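Local coordinates for pmbA-related protein (Thermotoga maritima, PDB 1VL4) that is of unestablished function but belongs to the PmbA/TldD family of peptidases (U62) and is therefore thought to have metallopeptidase activity, at residues Asp145-Val149 with Ala186-Asp190; Met250-Met254 with Ala378-Glu384; Leu359-Gly365 with Trp393-Ile399. Numbering follows the deposited sequence.

Contact 1: Asp145-Val149 with Ala186-Asp190; sequences DERVV and AIARD
Asp145-Val149 enters strand 148-167 through a type I turn, Asp145 to Val148, closed by Val148 N to Asp145 O (3.0 Å). Ala186-Asp190 ends the antiparallel partner, strand 172-188, so the contact is the open end of a long beta hairpin. Val148 pairs with Ala188 as a non-hydrogen-bonded pair, CA to CA 4.4 Å. The ladder bonds flank it: Val149 N gives to Ile187 O (2.8 Å) and Arg189 N to Arg147 O (3.0 Å). Beyond them Arg189, extended through chi2 (t, t) and then m, carries NH1 to Glu146 O (3.2 Å), while Val149 CG1 covers one face of its guanidinium. Asp145 OD1 takes Arg147 N (3.0 Å), an Asx turn, and Arg147 NE (3.0 Å); OD2 takes NH2 of Arg147 (3.0 Å), a two-pronged salt bridge that draws this arginine away from the partner strand. Val149 CG2 meets Ile187 CG2 at 3.6 Å, and Val148 CG1 lies 4.1 Å from Ala186 CB. On the face bearing Val148 and Ala188, helix 210-223 packs through Ala218 and Ala221. The carbonyls of Asp145, Glu146 and Arg147 all accept hydrogen bonds, so turn and strand end are held chiefly by main-chain acceptors; Arg189 bonds across the segments, Arg147 within its own.

Contact 2: Met250-Met254 with Ala378-Glu384; sequences MFIPM and ANSISGE
A G1 beta bulge, Gly383 and Glu384 both facing Asn379, shapes the loop between helix 374-377 and strand 384-395, which packs against Met250 (phi/psi -72/-9) and the weakly bonded helical turn that follows from about Ile252. Asn379 N gives to Glu384 O (2.7 Å) and Gly383 N to Asn379 O (2.6 Å). Inside the loop Asn379 OD1 accepts from Ser382 N (2.9 Å), an Asx motif, and Ser382 OG from Glu384 N (3.1 Å), an ST turn. Residues 380-382 have helical phi/psi; Gly383 takes 92/-10, where a CB would jam against the preceding carbonyl. Met250 CA and Ser380 CA are closest, 5.5 Å apart. Ser380 (chi1 m) donates OG to Met250 O (3.0 Å), with Pro253 CG 3.7 Å from that OG. Met250 (p, t, m) sets CE 3.3 Å from Gly383 O and 3.5 Å from Asn379 O, its SD 4.1 Å from Ala378 CB. Met254 (m, t, t) brings CE to 3.7 Å from Gly383 CA. Helix 412-417 adds Phe412 beside Met250 and Leu413 beside Met254. Two thioethers thus pack on a loop braced by its own Asn379 and Ser382 bonds and by Asn411 and Phe412; one serine hydroxyl bonds the segments.

Contact 3: Leu359-Gly365 with Trp393-Ile399; sequences LKEMDRG and WVENGEI
Gly397, Val394 and Trp393 are the residues of the hairpin between strands 384-395 and 398-404 most covered by Leu359-Gly365, the end of helix 355-362 and the entry to strand 365-372. Gly397 sits in the type I' turn Glu395-Glu398 at phi/psi 77/14, its CA 4.0 Å from that of Asp363. Its N donates to Asp363 O (2.9 Å), its CA lies 3.6 Å from Leu359 O, and Lys360 CD comes within 3.3 Å of its O. Asp363 leaves the helix with positive phi (69/-45), its N still bonded to Leu359 O (2.8 Å), and so turns its carbonyl to the hairpin tip. Two residues on, Gly365 (160/-166) pairs with Val394 as an antiparallel hydrogen-bonded pair: Val394 N to Gly365 O is 2.9 Å, Gly365 N to Val394 O 3.2 Å. Val394, chi1 t, sets CG2 3.6 Å from Leu359 CD2 and 3.7 Å from Met362 CE. Trp393, chi1 t, lays one ring face over Gly365 N, with CE3 3.3 Å from Gly365 O; its edge carries CZ2 to 3.7 Å from Arg364 CZ, under one face of the guanidinium. The helix-to-strand passage is thereby tied to the hairpin tip of the mixed sheet. Leu359, Met362 and Val394 share a core with Val367 of strand 365-372, Leu238 of strand 233-239 lies against Leu359 and Met362, and Tyr235 of that strand meets the Trp393 ring.

In the fold
Contact 1 comes first along the chain and closes before the others open; it lies within the PmbA/TldA central domain, at one end of the long six-stranded antiparallel sheet. Contacts 2 and 3 fall within the C-terminal domain and cross along the chain, their segments alternating in sequence. They share strand 384-395: contact 2 holds the loop leading into it, contact 3 its far end and the turn to strand 398-404, about 30 Å away between centres. Contacts 1 and 3 are about 26 Å apart between centres and contacts 1 and 2 about 36 Å, none touching another. The three therefore lie at separate places: a hairpin end in one sheet, and both ends of one strand in the other.

Contact 1: Asp145-Val149 with Ala186-Asp190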
loop_
_atom_site.group_PDB
_atom_site.type_symbol
_atom_site.label_atom_id
_atom_site.label_comp_id
_atom_site.label_asym_id
_atom_site.label_seq_id
_atom_site.Cartn_x
_atom_site.Cartn_y
_atom_site.Cartn_z
ATOM N N ASP A 145 -16.419 27.005 -14.526
ATOM C CA ASP A 145 -16.314 27.173 -15.964
ATOM C C ASP A 145 -17.134 26.110 -16.720
ATOM O O ASP A 145 -17.030 24.930 -16.427
ATOM C CB ASP A 145 -14.856 27.103 -16.371
ATOM C CG ASP A 145 -14.627 27.735 -17.723
ATOM O OD1 ASP A 145 -15.132 27.181 -18.704
ATOM O OD2 ASP A 145 -13.962 28.780 -17.793
ATOM N N GLU A 146 -17.906 26.533 -17.719
ATOM C CA GLU A 146 -18.751 25.597 -18.484
ATOM C C GLU A 146 -17.945 24.485 -19.191
ATOM O O GLU A 146 -18.483 23.429 -19.522
ATOM C CB GLU A 146 -19.646 26.353 -19.468
ATOM C CG GLU A 146 -18.938 27.188 -20.548
ATOM C CD GLU A 146 -19.931 27.693 -21.602
ATOM O OE1 GLU A 146 -21.016 27.117 -21.670
ATOM O OE2 GLU A 146 -19.643 28.662 -22.345
ATOM N N ARG A 147 -16.648 24.711 -19.388
ATOM C CA ARG A 147 -15.806 23.743 -20.058
ATOM C C ARG A 147 -15.444 22.593 -19.164
ATOM O O ARG A 147 -15.030 21.547 -19.650
ATOM C CB ARG A 147 -14.540 24.438 -20.569
ATOM C CG ARG A 147 -14.838 25.455 -21.709
ATOM C CD ARG A 147 -13.596 26.212 -22.074
ATOM N NE ARG A 147 -13.300 27.202 -21.069
ATOM C CZ ARG A 147 -12.438 28.210 -21.214
ATOM N NH1 ARG A 147 -11.756 28.376 -22.332
ATOM N NH2 ARG A 147 -12.246 29.043 -20.211
ATOM N N VAL A 148 -15.552 22.788 -17.849
ATOM C CA VAL A 148 -15.330 21.695 -16.896
ATOM C C VAL A 148 -16.556 20.792 -16.874
ATOM O O VAL A 148 -17.686 21.265 -16.643
ATOM C CB VAL A 148 -15.019 22.225 -15.482
ATOM C CG1 VAL A 148 -14.814 21.089 -14.522
ATOM C CG2 VAL A 148 -13.786 23.074 -15.552
ATOM N N VAL A 149 -16.341 19.500 -17.163
ATOM C CA VAL A 149 -17.431 18.536 -17.271
ATOM C C VAL A 149 -17.619 17.834 -15.931
ATOM O O VAL A 149 -18.707 17.364 -15.612
ATOM C CB VAL A 149 -17.228 17.475 -18.422
ATOM C CG1 VAL A 149 -17.205 18.151 -19.750
ATOM C CG2 VAL A 149 -15.960 16.673 -18.283
ATOM N N ALA A 186 -9.888 18.386 -11.841
ATOM C CA ALA A 186 -10.972 18.688 -12.741
ATOM C C ALA A 186 -10.797 17.988 -14.098
ATOM O O ALA A 186 -9.696 17.647 -14.495
ATOM C CB ALA A 186 -11.119 20.174 -12.893
ATOM N N ILE A 187 -11.909 17.701 -14.754
ATOM C CA ILE A 187 -11.920 17.164 -16.150
ATOM C C ILE A 187 -12.609 18.138 -17.101
ATOM O O ILE A 187 -13.762 18.519 -16.866
ATOM C CB ILE A 187 -12.614 15.788 -16.224
ATOM C CG1 ILE A 187 -11.842 14.789 -15.342
ATOM C CG2 ILE A 187 -12.720 15.292 -17.695
ATOM C CD1 ILE A 187 -12.419 13.425 -15.272
ATOM N N ALA A 188 -11.891 18.515 -18.190
ATOM C CA ALA A 188 -12.378 19.438 -19.218
ATOM C C ALA A 188 -12.863 18.674 -20.474
ATOM O O ALA A 188 -12.367 17.598 -20.812
ATOM C CB ALA A 188 -11.283 20.422 -19.592
ATOM N N ARG A 189 -13.878 19.228 -21.125
ATOM C CA ARG A 189 -14.471 18.625 -22.294
ATOM C C ARG A 189 -13.554 18.721 -23.515
ATOM O O ARG A 189 -13.119 19.799 -23.873
ATOM C CB ARG A 189 -15.777 19.335 -22.596
ATOM C CG ARG A 189 -16.495 18.803 -23.809
ATOM C CD ARG A 189 -17.725 19.604 -24.097
ATOM N NE ARG A 189 -18.787 19.361 -23.140
ATOM C CZ ARG A 189 -19.036 20.125 -22.072
ATOM N NH1 ARG A 189 -18.352 21.254 -21.814
ATOM N NH2 ARG A 189 -20.003 19.781 -21.267
ATOM N N ASP A 190 -13.266 17.574 -24.157
ATOM C CA ASP A 190 -12.477 17.554 -25.388
ATOM C C ASP A 190 -12.666 16.207 -26.118
ATOM O O ASP A 190 -13.239 15.277 -25.550
ATOM C CB ASP A 190 -10.994 17.819 -25.044
ATOM C CG ASP A 190 -10.153 18.207 -26.241
ATOM O OD1 ASP A 190 -10.721 18.619 -27.269
ATOM O OD2 ASP A 190 -8.904 18.108 -26.142
#

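Contact 2: Met250-Met254 with Ala378-Glu384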
loop_
_atom_site.group_PDB
_atom_site.type_symbol
_atom_site.label_atom_id
_atom_site.label_comp_id
_atom_site.label_asym_id
_atom_site.label_seq_id
_atom_site.Cartn_x
_atom_site.Cartn_y
_atom_site.Cartn_z
ATOM N N MET A 250 12.837 9.815 -7.413
ATOM C CA MET A 250 13.678 8.668 -7.796
ATOM C C MET A 250 15.168 8.870 -7.447
ATOM O O MET A 250 15.974 7.943 -7.506
ATOM C CB MET A 250 13.446 8.324 -9.254
ATOM C CG MET A 250 14.292 9.097 -10.276
ATOM S SD MET A 250 13.920 8.483 -11.948
ATOM C CE MET A 250 14.750 6.886 -11.988
ATOM N N PHE A 251 15.523 10.082 -7.036
ATOM C CA PHE A 251 16.879 10.364 -6.587
ATOM C C PHE A 251 17.099 9.881 -5.146
ATOM O O PHE A 251 18.214 9.644 -4.713
ATOM C CB PHE A 251 17.102 11.868 -6.675
ATOM C CG PHE A 251 18.543 12.291 -6.586
ATOM C CD1 PHE A 251 19.496 11.751 -7.425
ATOM C CD2 PHE A 251 18.934 13.239 -5.666
ATOM C CE1 PHE A 251 20.845 12.159 -7.325
ATOM C CE2 PHE A 251 20.244 13.663 -5.576
ATOM C CZ PHE A 251 21.203 13.133 -6.409
ATOM N N ILE A 252 16.021 9.726 -4.410
ATOM C CA ILE A 252 16.122 9.503 -2.961
ATOM C C ILE A 252 16.808 8.150 -2.609
ATOM O O ILE A 252 17.785 8.149 -1.854
ATOM C CB ILE A 252 14.759 9.714 -2.281
ATOM C CG1 ILE A 252 14.432 11.217 -2.220
ATOM C CG2 ILE A 252 14.747 9.051 -0.885
ATOM C CD1 ILE A 252 12.985 11.550 -1.703
ATOM N N PRO A 253 16.361 7.023 -3.208
ATOM C CA PRO A 253 17.116 5.772 -2.979
ATOM C C PRO A 253 18.597 5.810 -3.407
ATOM O O PRO A 253 19.444 5.166 -2.780
ATOM C CB PRO A 253 16.328 4.725 -3.781
ATOM C CG PRO A 253 14.971 5.322 -4.054
ATOM C CD PRO A 253 15.174 6.811 -4.062
ATOM N N MET A 254 18.929 6.595 -4.441
ATOM C CA MET A 254 20.318 6.702 -4.942
ATOM C C MET A 254 21.294 7.288 -3.939
ATOM O O MET A 254 22.484 6.947 -3.925
ATOM C CB MET A 254 20.383 7.583 -6.201
ATOM C CG MET A 254 19.353 7.216 -7.232
ATOM S SD MET A 254 19.607 8.132 -8.741
ATOM C CE MET A 254 18.398 7.309 -9.769
ATOM N N ALA A 378 9.875 4.102 -13.012
ATOM C CA ALA A 378 11.118 4.740 -12.552
ATOM C C ALA A 378 12.049 3.754 -11.841
ATOM O O ALA A 378 11.660 3.224 -10.839
ATOM C CB ALA A 378 10.775 5.874 -11.647
ATOM N N ASN A 379 13.246 3.488 -12.370
ATOM C CA ASN A 379 14.187 2.561 -11.761
ATOM C C ASN A 379 15.357 3.278 -11.101
ATOM O O ASN A 379 16.288 3.724 -11.777
ATOM C CB ASN A 379 14.724 1.543 -12.786
ATOM C CG ASN A 379 15.534 0.415 -12.132
ATOM O OD1 ASN A 379 16.382 0.666 -11.281
ATOM N ND2 ASN A 379 15.282 -0.832 -12.547
ATOM N N SER A 380 15.317 3.349 -9.769
ATOM C CA SER A 380 16.341 4.024 -8.994
ATOM C C SER A 380 17.652 3.238 -8.919
ATOM O O SER A 380 18.701 3.791 -8.543
ATOM C CB SER A 380 15.805 4.357 -7.610
ATOM O OG SER A 380 14.694 5.250 -7.720
ATOM N N ILE A 381 17.632 1.965 -9.307
ATOM C CA ILE A 381 18.890 1.223 -9.325
ATOM C C ILE A 381 19.679 1.604 -10.559
ATOM O O ILE A 381 20.872 1.808 -10.488
ATOM C CB ILE A 381 18.705 -0.305 -9.225
ATOM C CG1 ILE A 381 17.862 -0.679 -8.003
ATOM C CG2 ILE A 381 20.087 -1.005 -9.123
ATOM C CD1 ILE A 381 17.372 -2.116 -8.055
ATOM N N SER A 382 19.021 1.675 -11.703
ATOM C CA SER A 382 19.711 2.013 -12.961
ATOM C C SER A 382 19.702 3.512 -13.229
ATOM O O SER A 382 20.550 4.018 -13.950
ATOM C CB SER A 382 19.013 1.361 -14.144
ATOM O OG SER A 382 17.643 1.692 -14.134
ATOM N N GLY A 383 18.689 4.185 -12.699
ATOM C CA GLY A 383 18.393 5.581 -13.040
ATOM C C GLY A 383 17.398 5.732 -14.179
ATOM O O GLY A 383 16.890 6.846 -14.444
ATOM N N GLU A 384 17.089 4.621 -14.848
ATOM C CA GLU A 384 16.248 4.663 -16.031
ATOM C C GLU A 384 14.804 4.904 -15.660
ATOM O O GLU A 384 14.313 4.397 -14.640
ATOM C CB GLU A 384 16.348 3.363 -16.829
ATOM C CG GLU A 384 17.709 3.073 -17.398
ATOM C CD GLU A 384 18.141 4.104 -18.401
ATOM O OE1 GLU A 384 17.343 4.446 -19.308
ATOM O OE2 GLU A 384 19.288 4.560 -18.278
#

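Contact 3: Leu359-Gly365 with Trp393-Ile399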
loop_
_atom_site.group_PDB
_atom_site.type_symbol
_atom_site.label_atom_id
_atom_site.label_comp_id
_atom_site.label_asym_id
_atom_site.label_seq_id
_atom_site.Cartn_x
_atom_site.Cartn_y
_atom_site.Cartn_z
ATOM N N LEU A 359 10.559 29.782 -20.704
ATOM C CA LEU A 359 9.868 29.568 -21.994
ATOM C C LEU A 359 10.578 30.300 -23.124
ATOM O O LEU A 359 10.876 29.734 -24.197
ATOM C CB LEU A 359 8.435 30.097 -21.936
ATOM C CG LEU A 359 7.423 29.137 -21.330
ATOM C CD1 LEU A 359 6.101 29.891 -21.074
ATOM C CD2 LEU A 359 7.217 27.954 -22.238
ATOM N N LYS A 360 10.824 31.579 -22.857
ATOM C CA LYS A 360 11.467 32.460 -23.797
ATOM C C LYS A 360 12.853 31.930 -24.124
ATOM O O LYS A 360 13.224 31.832 -25.312
ATOM C CB LYS A 360 11.541 33.879 -23.220
ATOM C CG LYS A 360 10.494 34.899 -23.706
ATOM C CD LYS A 360 9.074 34.351 -23.734
ATOM C CE LYS A 360 8.149 35.271 -24.507
ATOM N NZ LYS A 360 8.520 35.386 -25.959
ATOM N N GLU A 361 13.634 31.576 -23.104
ATOM C CA GLU A 361 14.989 31.037 -23.362
ATOM C C GLU A 361 14.963 29.732 -24.155
ATOM O O GLU A 361 15.784 29.537 -25.039
ATOM C CB GLU A 361 15.736 30.766 -22.069
ATOM C CG GLU A 361 16.051 31.977 -21.240
ATOM C CD GLU A 361 17.334 32.623 -21.644
ATOM O OE1 GLU A 361 17.866 32.267 -22.718
ATOM O OE2 GLU A 361 17.807 33.488 -20.877
ATOM N N MET A 362 14.055 28.810 -23.806
ATOM C CA MET A 362 13.928 27.573 -24.556
ATOM C C MET A 362 13.527 27.832 -26.009
ATOM O O MET A 362 14.052 27.190 -26.921
ATOM C CB MET A 362 12.888 26.655 -23.925
ATOM C CG MET A 362 12.733 25.331 -24.730
ATOM S SD MET A 362 11.673 24.117 -23.942
ATOM C CE MET A 362 10.084 24.939 -24.082
ATOM N N ASP A 363 12.553 28.726 -26.179
ATOM C CA ASP A 363 12.036 29.205 -27.450
ATOM C C ASP A 363 11.239 28.179 -28.268
ATOM O O ASP A 363 10.216 28.514 -28.875
ATOM C CB ASP A 363 13.160 29.786 -28.310
ATOM C CG ASP A 363 12.656 30.277 -29.658
ATOM O OD1 ASP A 363 11.899 31.267 -29.659
ATOM O OD2 ASP A 363 12.978 29.669 -30.704
ATOM N N ARG A 364 11.740 26.960 -28.369
ATOM C CA ARG A 364 11.035 25.922 -29.105
ATOM C C ARG A 364 11.271 24.537 -28.490
ATOM O O ARG A 364 12.390 24.099 -28.331
ATOM C CB ARG A 364 11.456 25.967 -30.552
ATOM C CG ARG A 364 10.632 25.134 -31.476
ATOM C CD ARG A 364 11.073 25.416 -32.889
ATOM N NE ARG A 364 10.381 24.578 -33.843
ATOM C CZ ARG A 364 10.648 23.290 -34.050
ATOM N NH1 ARG A 364 11.604 22.675 -33.358
ATOM N NH2 ARG A 364 9.950 22.608 -34.956
ATOM N N GLY A 365 10.209 23.840 -28.131
ATOM C CA GLY A 365 10.389 22.626 -27.366
ATOM C C GLY A 365 9.140 22.194 -26.632
ATOM O O GLY A 365 8.044 22.680 -26.916
ATOM N N TRP A 393 3.421 22.120 -26.447
ATOM C CA TRP A 393 4.389 22.487 -27.476
ATOM C C TRP A 393 4.592 24.012 -27.394
ATOM O O TRP A 393 3.628 24.772 -27.236
ATOM C CB TRP A 393 3.896 22.092 -28.877
ATOM C CG TRP A 393 4.880 22.476 -29.933
ATOM C CD1 TRP A 393 4.749 23.468 -30.867
ATOM C CD2 TRP A 393 6.183 21.910 -30.128
ATOM N NE1 TRP A 393 5.886 23.536 -31.638
ATOM C CE2 TRP A 393 6.789 22.608 -31.182
ATOM C CE3 TRP A 393 6.904 20.897 -29.495
ATOM C CZ2 TRP A 393 8.067 22.294 -31.641
ATOM C CZ3 TRP A 393 8.173 20.600 -29.951
ATOM C CH2 TRP A 393 8.736 21.286 -31.001
ATOM N N VAL A 394 5.847 24.443 -27.483
ATOM C CA VAL A 394 6.197 25.840 -27.446
ATOM C C VAL A 394 6.846 26.177 -28.772
ATOM O O VAL A 394 7.702 25.457 -29.241
ATOM C CB VAL A 394 7.206 26.104 -26.305
ATOM C CG1 VAL A 394 7.698 27.554 -26.298
ATOM C CG2 VAL A 394 6.595 25.732 -24.972
ATOM N N GLU A 395 6.403 27.247 -29.393
ATOM C CA GLU A 395 7.152 27.863 -30.494
ATOM C C GLU A 395 7.224 29.368 -30.286
ATOM O O GLU A 395 6.289 29.998 -29.797
ATOM C CB GLU A 395 6.595 27.513 -31.877
ATOM C CG GLU A 395 5.191 26.984 -31.878
ATOM C CD GLU A 395 4.723 26.548 -33.262
ATOM O OE1 GLU A 395 5.587 26.260 -34.133
ATOM O OE2 GLU A 395 3.480 26.494 -33.467
ATOM N N ASN A 396 8.362 29.922 -30.656
ATOM C CA ASN A 396 8.661 31.328 -30.456
ATOM C C ASN A 396 8.465 31.797 -29.049
ATOM O O ASN A 396 8.018 32.913 -28.851
ATOM C CB ASN A 396 7.827 32.177 -31.414
ATOM C CG ASN A 396 8.190 31.924 -32.832
ATOM O OD1 ASN A 396 9.369 32.064 -33.211
ATOM N ND2 ASN A 396 7.205 31.483 -33.638
ATOM N N GLY A 397 8.797 30.955 -28.068
ATOM C CA GLY A 397 8.752 31.343 -26.665
ATOM C C GLY A 397 7.375 31.393 -26.016
ATOM O O GLY A 397 7.217 31.897 -24.879
ATOM N N GLU A 398 6.397 30.802 -26.685
ATOM C CA GLU A 398 5.001 30.803 -26.246
ATOM C C GLU A 398 4.387 29.422 -26.381
ATOM O O GLU A 398 4.596 28.742 -27.388
ATOM C CB GLU A 398 4.199 31.780 -27.132
ATOM C CG GLU A 398 4.516 33.256 -26.806
ATOM C CD GLU A 398 3.916 34.231 -27.793
ATOM O OE1 GLU A 398 2.870 33.904 -28.417
ATOM O OE2 GLU A 398 4.502 35.335 -27.951
ATOM N N ILE A 399 3.570 29.029 -25.415
ATOM C CA ILE A 399 2.856 27.751 -25.511
ATOM C C ILE A 399 1.926 27.839 -26.718
ATOM O O ILE A 399 1.170 28.800 -26.864
ATOM C CB ILE A 399 2.099 27.409 -24.196
ATOM C CG1 ILE A 399 3.111 27.093 -23.072
ATOM C CG2 ILE A 399 1.132 26.257 -24.389
ATOM C CD1 ILE A 399 2.541 27.257 -21.721
#